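Local coordinates for cobalamin biosynthesis protein CobN (Mycobacterium tuberculosis, PDB 7C6O), which probably serves as the large catalytic subunit of cobaltochelatase, which inserts cobalt into the corrin ring during cobalamin biosynthesis, at residues P282-W296 with G319-I331. Sequence-based numbering, arbitrary orientation. Where two conformers were deposited one is given.
Sequences PILQGLCLTSPRDQW and GRIITVPFSFKEI
The carbonyl oxygen of Gln-285 is gripped twice by Thr-323: OG1 binds Gln-285 O at 2.7 Å from above the carbonyl plane, and the backbone N of Thr-323 adds a longer bond in that plane. A chi1 of 74° sets the hydroxyl between backbone N and carbonyl carbon, bringing it to the neighbouring strand. Here the parallel pairing slips by one residue, and slips again between Leu-287 and Cys-288, two beta bulges around Pro-325. The bent side chain of Gln-285 offers a lone pair of OE1 to Arg-320 NH1 (2.7 Å) at the guanidinium edge; Gln-285 NE2 and Arg-320 NH1 both also reach the carbonyl of Val-251.

Beyond the bulges, the Phe-328 ring is wedged among apolar groups. Arg-293 lays its CG over one face, a CH-pi contact 3.8 Å from the ring centroid, while its guanidinium continues to a salt bridge with Asp-342. Trp-296 meets the same ring obliquely, CE3 3.4 Å from Phe-328 CZ, and Leu-289 CD1 touches Phe-328 CE1. Glu-330 OE2 accepts a nearly straight 2.9 Å bond from Arg-293 N at the first turn of helix 293-298.

Toward one border of a mixed sheet, between parallel strand 246-249 and antiparallel edge strand 337-341, the two strands form a beta-alpha-beta crossover whose helix 305-313 packs on Leu-287 and Ile-322, with helix 343-361 against Ile-321 and Phe-326.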
ATOM      1  N   PRO A 282     -19.058  12.394   0.100  1.00 19.68           N
ATOM      2  CA  PRO A 282     -17.948  11.685   0.745  1.00 18.21           C
ATOM      3  C   PRO A 282     -18.461  10.723   1.802  1.00 19.85           C
ATOM      4  O   PRO A 282     -19.359  11.048   2.584  1.00 18.01           O
ATOM      5  CB  PRO A 282     -17.115  12.812   1.369  1.00 18.35           C
ATOM      6  CG  PRO A 282     -17.510  14.040   0.622  1.00 19.83           C
ATOM      7  CD  PRO A 282     -18.957  13.850   0.287  1.00 18.48           C
ATOM      8  N   ILE A 283     -17.888   9.526   1.812  1.00 18.97           N
ATOM      9  CA  ILE A 283     -18.253   8.472   2.752  1.00 16.70           C
ATOM     10  C   ILE A 283     -16.996   8.124   3.535  1.00 17.17           C
ATOM     11  O   ILE A 283     -16.036   7.583   2.972  1.00 16.08           O
ATOM     12  CB  ILE A 283     -18.828   7.241   2.037  1.00 15.82           C
ATOM     13  CG1 ILE A 283     -20.056   7.635   1.208  1.00 17.24           C
ATOM     14  CG2 ILE A 283     -19.169   6.144   3.042  1.00 15.96           C
ATOM     15  CD1 ILE A 283     -20.679   6.488   0.432  1.00 16.06           C
ATOM     16  N   LEU A 284     -16.991   8.438   4.827  1.00 14.47           N
ATOM     17  CA  LEU A 284     -15.802   8.324   5.660  1.00 13.10           C
ATOM     18  C   LEU A 284     -15.997   7.213   6.680  1.00 14.73           C
ATOM     19  O   LEU A 284     -17.029   7.161   7.355  1.00 17.94           O
ATOM     20  CB  LEU A 284     -15.504   9.645   6.373  1.00 11.99           C
ATOM     21  CG  LEU A 284     -15.306  10.884   5.493  1.00 18.41           C
ATOM     22  CD1 LEU A 284     -16.637  11.571   5.180  1.00 21.27           C
ATOM     23  CD2 LEU A 284     -14.341  11.860   6.141  1.00 21.91           C
ATOM     24  N   GLN A 285     -15.006   6.332   6.792  1.00 16.66           N
ATOM     25  CA  GLN A 285     -15.049   5.271   7.792  1.00 17.17           C
ATOM     26  C   GLN A 285     -14.546   5.822   9.121  1.00 18.33           C
ATOM     27  O   GLN A 285     -13.355   6.119   9.271  1.00 16.68           O
ATOM     28  CB  GLN A 285     -14.215   4.071   7.354  1.00 16.03           C
ATOM     29  CG  GLN A 285     -14.436   2.834   8.216  1.00 17.84           C
ATOM     30  CD  GLN A 285     -15.652   2.035   7.781  1.00 17.01           C
ATOM     31  OE1 GLN A 285     -15.963   1.966   6.595  1.00 18.22           O
ATOM     32  NE2 GLN A 285     -16.346   1.429   8.739  1.00 15.24           N
ATOM     33  N   GLY A 286     -15.453   5.975  10.081  1.00 16.43           N
ATOM     34  CA  GLY A 286     -15.060   6.284  11.439  1.00 16.60           C
ATOM     35  C   GLY A 286     -14.791   4.996  12.185  1.00 16.86           C
ATOM     36  O   GLY A 286     -15.697   4.175  12.351  1.00 15.74           O
ATOM     37  N   LEU A 287     -13.555   4.796  12.628  1.00 15.33           N
ATOM     38  CA  LEU A 287     -13.157   3.502  13.161  1.00 15.27           C
ATOM     39  C   LEU A 287     -13.689   3.319  14.578  1.00 17.92           C
ATOM     40  O   LEU A 287     -13.604   4.228  15.411  1.00 19.75           O
ATOM     41  CB  LEU A 287     -11.636   3.361  13.130  1.00 14.51           C
ATOM     42  CG  LEU A 287     -10.976   3.593  11.766  1.00 15.38           C
ATOM     43  CD1 LEU A 287      -9.466   3.483  11.875  1.00 14.86           C
ATOM     44  CD2 LEU A 287     -11.512   2.616  10.721  1.00 18.11           C
ATOM     45  N   CYS A 288     -14.256   2.147  14.838  1.00 17.75           N
ATOM     46  CA  CYS A 288     -14.746   1.754  16.158  1.00 17.49           C
ATOM     47  C   CYS A 288     -14.035   0.451  16.503  1.00 17.93           C
ATOM     48  O   CYS A 288     -14.467  -0.626  16.083  1.00 20.63           O
ATOM     49  CB  CYS A 288     -16.261   1.583  16.159  1.00 20.27           C
ATOM     50  SG  CYS A 288     -17.168   3.072  15.717  1.00 23.91           S
ATOM     51  N   LEU A 289     -12.946   0.550  17.257  1.00 16.12           N
ATOM     52  CA  LEU A 289     -12.082  -0.603  17.454  1.00 17.98           C
ATOM     53  C   LEU A 289     -12.758  -1.647  18.331  1.00 19.35           C
ATOM     54  O   LEU A 289     -13.434  -1.320  19.312  1.00 19.08           O
ATOM     55  CB  LEU A 289     -10.754  -0.176  18.075  1.00 17.91           C
ATOM     56  CG  LEU A 289      -9.981   0.886  17.292  1.00 17.83           C
ATOM     57  CD1 LEU A 289      -8.543   0.964  17.774  1.00 20.60           C
ATOM     58  CD2 LEU A 289     -10.038   0.605  15.797  1.00 15.91           C
ATOM     59  N   THR A 290     -12.582  -2.914  17.961  1.00 17.76           N
ATOM     60  CA  THR A 290     -13.017  -4.033  18.787  1.00 21.64           C
ATOM     61  C   THR A 290     -11.987  -4.406  19.843  1.00 26.72           C
ATOM     62  O   THR A 290     -11.992  -5.537  20.343  1.00 30.17           O
ATOM     63  CB  THR A 290     -13.334  -5.248  17.910  1.00 20.09           C
ATOM     64  OG1 THR A 290     -12.152  -5.664  17.220  1.00 22.23           O
ATOM     65  CG2 THR A 290     -14.405  -4.899  16.894  1.00 18.54           C
ATOM     66  N   SER A 291     -11.102  -3.472  20.178  1.00 23.32           N
ATOM     67  CA  SER A 291     -10.072  -3.613  21.191  1.00 25.22           C
ATOM     68  C   SER A 291     -10.130  -2.411  22.123  1.00 23.06           C
ATOM     69  O   SER A 291     -10.608  -1.343  21.729  1.00 21.91           O
ATOM     70  CB  SER A 291      -8.681  -3.721  20.547  1.00 27.18           C
ATOM     71  OG  SER A 291      -8.511  -2.733  19.547  1.00 28.77           O
ATOM     72  N   PRO A 292      -9.668  -2.558  23.364  1.00 21.09           N
ATOM     73  CA  PRO A 292      -9.823  -1.471  24.340  1.00 20.55           C
ATOM     74  C   PRO A 292      -8.891  -0.303  24.055  1.00 19.84           C
ATOM     75  O   PRO A 292      -7.834  -0.442  23.436  1.00 20.04           O
ATOM     76  CB  PRO A 292      -9.476  -2.142  25.673  1.00 22.22           C
ATOM     77  CG  PRO A 292      -8.560  -3.256  25.294  1.00 25.07           C
ATOM     78  CD  PRO A 292      -9.052  -3.755  23.964  1.00 24.04           C
ATOM     79  N   ARG A 293      -9.298   0.872  24.544  1.00 20.75           N
ATOM     80  CA  ARG A 293      -8.549   2.090  24.250  1.00 19.64           C
ATOM     81  C   ARG A 293      -7.156   2.071  24.868  1.00 21.05           C
ATOM     82  O   ARG A 293      -6.212   2.599  24.269  1.00 22.21           O
ATOM     83  CB  ARG A 293      -9.321   3.318  24.730  1.00 20.71           C
ATOM     84  CG  ARG A 293      -8.687   4.639  24.304  1.00 18.65           C
ATOM     85  CD  ARG A 293      -9.450   5.829  24.857  1.00 21.57           C
ATOM     86  NE  ARG A 293      -8.908   7.100  24.382  1.00 23.72           N
ATOM     87  CZ  ARG A 293      -7.902   7.747  24.963  1.00 26.20           C
ATOM     88  NH1 ARG A 293      -7.319   7.242  26.043  1.00 28.66           N
ATOM     89  NH2 ARG A 293      -7.475   8.899  24.463  1.00 24.81           N
ATOM     90  N   ASP A 294      -6.997   1.473  26.052  1.00 22.72           N
ATOM     91  CA  ASP A 294      -5.685   1.471  26.691  0.69 23.71           C
ATOM     92  C   ASP A 294      -4.656   0.740  25.837  1.00 23.49           C
ATOM     93  O   ASP A 294      -3.491   1.153  25.773  1.00 26.03           O
ATOM     94  CB  ASP A 294      -5.772   0.861  28.093  0.69 25.18           C
ATOM     95  CG  ASP A 294      -6.042  -0.634  28.076  0.69 27.49           C
ATOM     96  OD1 ASP A 294      -6.707  -1.121  27.138  0.69 28.43           O
ATOM     97  OD2 ASP A 294      -5.586  -1.324  29.012  0.69 32.11           O
ATOM     98  N   GLN A 295      -5.065  -0.340  25.163  1.00 22.45           N
ATOM     99  CA  GLN A 295      -4.143  -1.036  24.270  1.00 25.78           C
ATOM    100  C   GLN A 295      -3.834  -0.205  23.032  1.00 25.07           C
ATOM    101  O   GLN A 295      -2.723  -0.283  22.493  1.00 24.20           O
ATOM    102  CB  GLN A 295      -4.715  -2.393  23.861  1.00 29.12           C
ATOM    103  CG  GLN A 295      -4.841  -3.389  25.002  1.00 38.86           C
ATOM    104  CD  GLN A 295      -5.406  -4.722  24.548  1.00 43.43           C
ATOM    105  OE1 GLN A 295      -5.500  -4.995  23.350  1.00 42.84           O
ATOM    106  NE2 GLN A 295      -5.789  -5.560  25.505  1.00 46.27           N
ATOM    107  N   TRP A 296      -4.802   0.584  22.566  1.00 21.31           N
ATOM    108  CA  TRP A 296      -4.562   1.475  21.436  1.00 20.96           C
ATOM    109  C   TRP A 296      -3.561   2.566  21.797  1.00 19.92           C
ATOM    110  O   TRP A 296      -2.658   2.874  21.011  1.00 19.77           O
ATOM    111  CB  TRP A 296      -5.887   2.080  20.972  1.00 18.55           C
ATOM    112  CG  TRP A 296      -5.782   3.104  19.877  1.00 16.34           C
ATOM    113  CD1 TRP A 296      -5.521   2.875  18.555  1.00 16.41           C
ATOM    114  CD2 TRP A 296      -5.978   4.518  20.009  1.00 16.22           C
ATOM    115  NE1 TRP A 296      -5.530   4.064  17.858  1.00 16.44           N
ATOM    116  CE2 TRP A 296      -5.809   5.085  18.728  1.00 15.89           C
ATOM    117  CE3 TRP A 296      -6.275   5.360  21.086  1.00 17.56           C
ATOM    118  CZ2 TRP A 296      -5.930   6.454  18.497  1.00 13.82           C
ATOM    119  CZ3 TRP A 296      -6.391   6.721  20.855  1.00 19.93           C
ATOM    120  CH2 TRP A 296      -6.219   7.254  19.569  1.00 19.45           C
ATOM    121  N   GLY A 319     -14.558   2.559  -1.785  1.00 17.01           N
ATOM    122  CA  GLY A 319     -14.187   3.947  -1.988  1.00 15.13           C
ATOM    123  C   GLY A 319     -14.362   4.830  -0.773  1.00 14.98           C
ATOM    124  O   GLY A 319     -14.445   6.054  -0.911  1.00 17.17           O
ATOM    125  N   ARG A 320     -14.423   4.248   0.418  1.00 13.82           N
ATOM    126  CA  ARG A 320     -14.573   5.028   1.636  1.00 14.27           C
ATOM    127  C   ARG A 320     -13.254   5.692   2.020  1.00 15.45           C
ATOM    128  O   ARG A 320     -12.168   5.170   1.750  1.00 16.43           O
ATOM    129  CB  ARG A 320     -15.061   4.143   2.781  1.00 14.33           C
ATOM    130  CG  ARG A 320     -16.460   3.590   2.579  1.00 15.13           C
ATOM    131  CD  ARG A 320     -16.840   2.639   3.703  1.00 17.47           C
ATOM    132  NE  ARG A 320     -18.153   2.038   3.485  1.00 18.63           N
ATOM    133  CZ  ARG A 320     -18.709   1.138   4.291  1.00 18.10           C
ATOM    134  NH1 ARG A 320     -18.071   0.729   5.379  1.00 16.90           N
ATOM    135  NH2 ARG A 320     -19.907   0.644   4.007  1.00 18.28           N
ATOM    136  N   ILE A 321     -13.363   6.858   2.652  1.00 12.40           N
ATOM    137  CA  ILE A 321     -12.209   7.557   3.204  1.00 13.06           C
ATOM    138  C   ILE A 321     -11.915   7.001   4.591  1.00 13.62           C
ATOM    139  O   ILE A 321     -12.797   6.965   5.456  1.00 15.38           O
ATOM    140  CB  ILE A 321     -12.472   9.071   3.259  1.00 14.77           C
ATOM    141  CG1 ILE A 321     -12.841   9.605   1.874  1.00 15.33           C
ATOM    142  CG2 ILE A 321     -11.272   9.807   3.825  1.00 13.32           C
ATOM    143  CD1 ILE A 321     -13.275  11.057   1.882  1.00 18.61           C
ATOM    144  N   ILE A 322     -10.677   6.570   4.808  1.00 15.30           N
ATOM    145  CA  ILE A 322     -10.267   5.992   6.086  1.00 15.34           C
ATOM    146  C   ILE A 322      -9.847   7.122   7.018  1.00 13.87           C
ATOM    147  O   ILE A 322      -8.941   7.897   6.694  1.00 13.76           O
ATOM    148  CB  ILE A 322      -9.125   4.981   5.892  1.00 14.74           C
ATOM    149  CG1 ILE A 322      -9.514   3.915   4.860  1.00 13.79           C
ATOM    150  CG2 ILE A 322      -8.734   4.350   7.219  1.00 12.90           C
ATOM    151  CD1 ILE A 322     -10.747   3.126   5.229  1.00 14.56           C
ATOM    152  N   THR A 323     -10.486   7.223   8.175  1.00 13.74           N
ATOM    153  CA  THR A 323     -10.169   8.264   9.151  1.00 16.34           C
ATOM    154  C   THR A 323      -9.509   7.623  10.375  1.00 12.99           C
ATOM    155  O   THR A 323      -8.502   6.925  10.207  1.00 17.22           O
ATOM    156  CB  THR A 323     -11.412   9.089   9.475  1.00 16.16           C
ATOM    157  OG1 THR A 323     -12.300   8.338  10.318  1.00 16.38           O
ATOM    158  CG2 THR A 323     -12.139   9.496   8.193  1.00 17.41           C
ATOM    159  N   VAL A 324      -9.997   7.873  11.586  1.00 11.40           N
ATOM    160  CA  VAL A 324      -9.295   7.501  12.814  1.00 14.15           C
ATOM    161  C   VAL A 324     -10.278   6.820  13.763  1.00 15.68           C
ATOM    162  O   VAL A 324     -11.493   6.863  13.519  1.00 16.26           O
ATOM    163  CB  VAL A 324      -8.643   8.735  13.464  1.00 14.44           C
ATOM    164  CG1 VAL A 324      -7.694   9.425  12.488  1.00 13.93           C
ATOM    165  CG2 VAL A 324      -9.702   9.708  13.968  1.00 13.66           C
ATOM    166  N   PRO A 325      -9.820   6.186  14.849  1.00 15.41           N
ATOM    167  CA  PRO A 325     -10.767   5.559  15.786  1.00 12.99           C
ATOM    168  C   PRO A 325     -11.347   6.582  16.751  1.00 13.41           C
ATOM    169  O   PRO A 325     -10.608   7.291  17.437  1.00 17.30           O
ATOM    170  CB  PRO A 325      -9.910   4.525  16.531  1.00 15.94           C
ATOM    171  CG  PRO A 325      -8.570   4.514  15.834  1.00 19.80           C
ATOM    172  CD  PRO A 325      -8.430   5.856  15.201  1.00 16.01           C
ATOM    173  N   PHE A 326     -12.679   6.662  16.805  1.00 15.06           N
ATOM    174  CA  PHE A 326     -13.338   7.554  17.748  1.00 16.97           C
ATOM    175  C   PHE A 326     -14.042   6.823  18.885  1.00 19.51           C
ATOM    176  O   PHE A 326     -14.551   7.483  19.797  1.00 18.02           O
ATOM    177  CB  PHE A 326     -14.347   8.461  17.026  1.00 15.59           C
ATOM    178  CG  PHE A 326     -15.606   7.762  16.596  1.00 18.14           C
ATOM    179  CD1 PHE A 326     -15.652   7.059  15.404  1.00 18.59           C
ATOM    180  CD2 PHE A 326     -16.753   7.828  17.375  1.00 17.89           C
ATOM    181  CE1 PHE A 326     -16.811   6.423  15.001  1.00 20.78           C
ATOM    182  CE2 PHE A 326     -17.916   7.193  16.977  1.00 18.47           C
ATOM    183  CZ  PHE A 326     -17.947   6.490  15.791  1.00 21.15           C
ATOM    184  N   SER A 327     -14.091   5.492  18.858  1.00 17.04           N
ATOM    185  CA  SER A 327     -14.657   4.731  19.964  1.00 18.96           C
ATOM    186  C   SER A 327     -13.925   3.402  20.068  1.00 19.33           C
ATOM    187  O   SER A 327     -13.296   2.940  19.112  1.00 17.44           O
ATOM    188  CB  SER A 327     -16.167   4.507  19.800  1.00 21.53           C
ATOM    189  OG  SER A 327     -16.442   3.573  18.776  1.00 24.16           O
ATOM    190  N   PHE A 328     -14.006   2.795  21.251  1.00 17.84           N
ATOM    191  CA  PHE A 328     -13.219   1.614  21.575  1.00 17.00           C
ATOM    192  C   PHE A 328     -14.059   0.645  22.389  1.00 20.96           C
ATOM    193  O   PHE A 328     -14.837   1.055  23.256  1.00 20.61           O
ATOM    194  CB  PHE A 328     -11.945   1.995  22.345  1.00 16.84           C
ATOM    195  CG  PHE A 328     -11.073   2.979  21.612  1.00 18.46           C
ATOM    196  CD1 PHE A 328     -10.028   2.541  20.814  1.00 17.96           C
ATOM    197  CD2 PHE A 328     -11.315   4.340  21.703  1.00 17.94           C
ATOM    198  CE1 PHE A 328      -9.235   3.445  20.129  1.00 18.27           C
ATOM    199  CE2 PHE A 328     -10.530   5.248  21.016  1.00 18.57           C
ATOM    200  CZ  PHE A 328      -9.488   4.800  20.231  1.00 19.82           C
ATOM    201  N   LYS A 329     -13.888  -0.642  22.103  1.00 21.55           N
ATOM    202  CA  LYS A 329     -14.676  -1.695  22.729  1.00 25.44           C
ATOM    203  C   LYS A 329     -14.194  -1.922  24.155  1.00 25.83           C
ATOM    204  O   LYS A 329     -13.009  -2.192  24.382  1.00 27.63           O
ATOM    205  CB  LYS A 329     -14.569  -2.972  21.896  1.00 29.95           C
ATOM    206  CG  LYS A 329     -15.137  -4.230  22.528  1.00 36.08           C
ATOM    207  CD  LYS A 329     -15.232  -5.337  21.481  1.00 38.66           C
ATOM    208  CE  LYS A 329     -15.600  -6.678  22.089  1.00 41.38           C
ATOM    209  NZ  LYS A 329     -14.504  -7.234  22.930  1.00 42.68           N
ATOM    210  N   GLU A 330     -15.104  -1.803  25.116  1.00 23.71           N
ATOM    211  CA  GLU A 330     -14.805  -2.046  26.519  1.00 23.22           C
ATOM    212  C   GLU A 330     -15.767  -3.095  27.061  1.00 25.24           C
ATOM    213  O   GLU A 330     -16.938  -3.137  26.672  1.00 21.90           O
ATOM    214  CB  GLU A 330     -14.899  -0.753  27.334  1.00 25.44           C
ATOM    215  CG  GLU A 330     -14.080   0.406  26.759  0.52 24.61           C
ATOM    216  CD  GLU A 330     -12.576   0.165  26.807  0.55 24.99           C
ATOM    217  OE1 GLU A 330     -12.124  -0.664  27.625  0.69 25.18           O
ATOM    218  OE2 GLU A 330     -11.843   0.812  26.027  0.92 25.01           O
ATOM    219  N   ILE A 331     -15.264  -3.949  27.950  1.00 29.22           N
ATOM    220  CA  ILE A 331     -16.026  -5.062  28.503  1.00 36.29           C
ATOM    221  C   ILE A 331     -16.143  -4.875  30.008  1.00 40.86           C
ATOM    222  O   ILE A 331     -15.184  -4.454  30.665  1.00 40.38           O
ATOM    223  CB  ILE A 331     -15.368  -6.419  28.167  1.00 37.97           C
ATOM    224  CG1 ILE A 331     -15.189  -6.564  26.655  1.00 39.81           C
ATOM    225  CG2 ILE A 331     -16.194  -7.574  28.715  1.00 40.45           C
ATOM    226  CD1 ILE A 331     -14.665  -7.919  26.227  1.00 41.95           C
TER
HETATM  227  O   HOH W   1     -15.894   8.629  -0.196  1.00 18.80           O
HETATM  228  O   HOH W   2     -12.542  -8.222  20.232  1.00 38.13           O
HETATM  229  O   HOH W   3      -9.327   0.799  27.838  1.00 23.95           O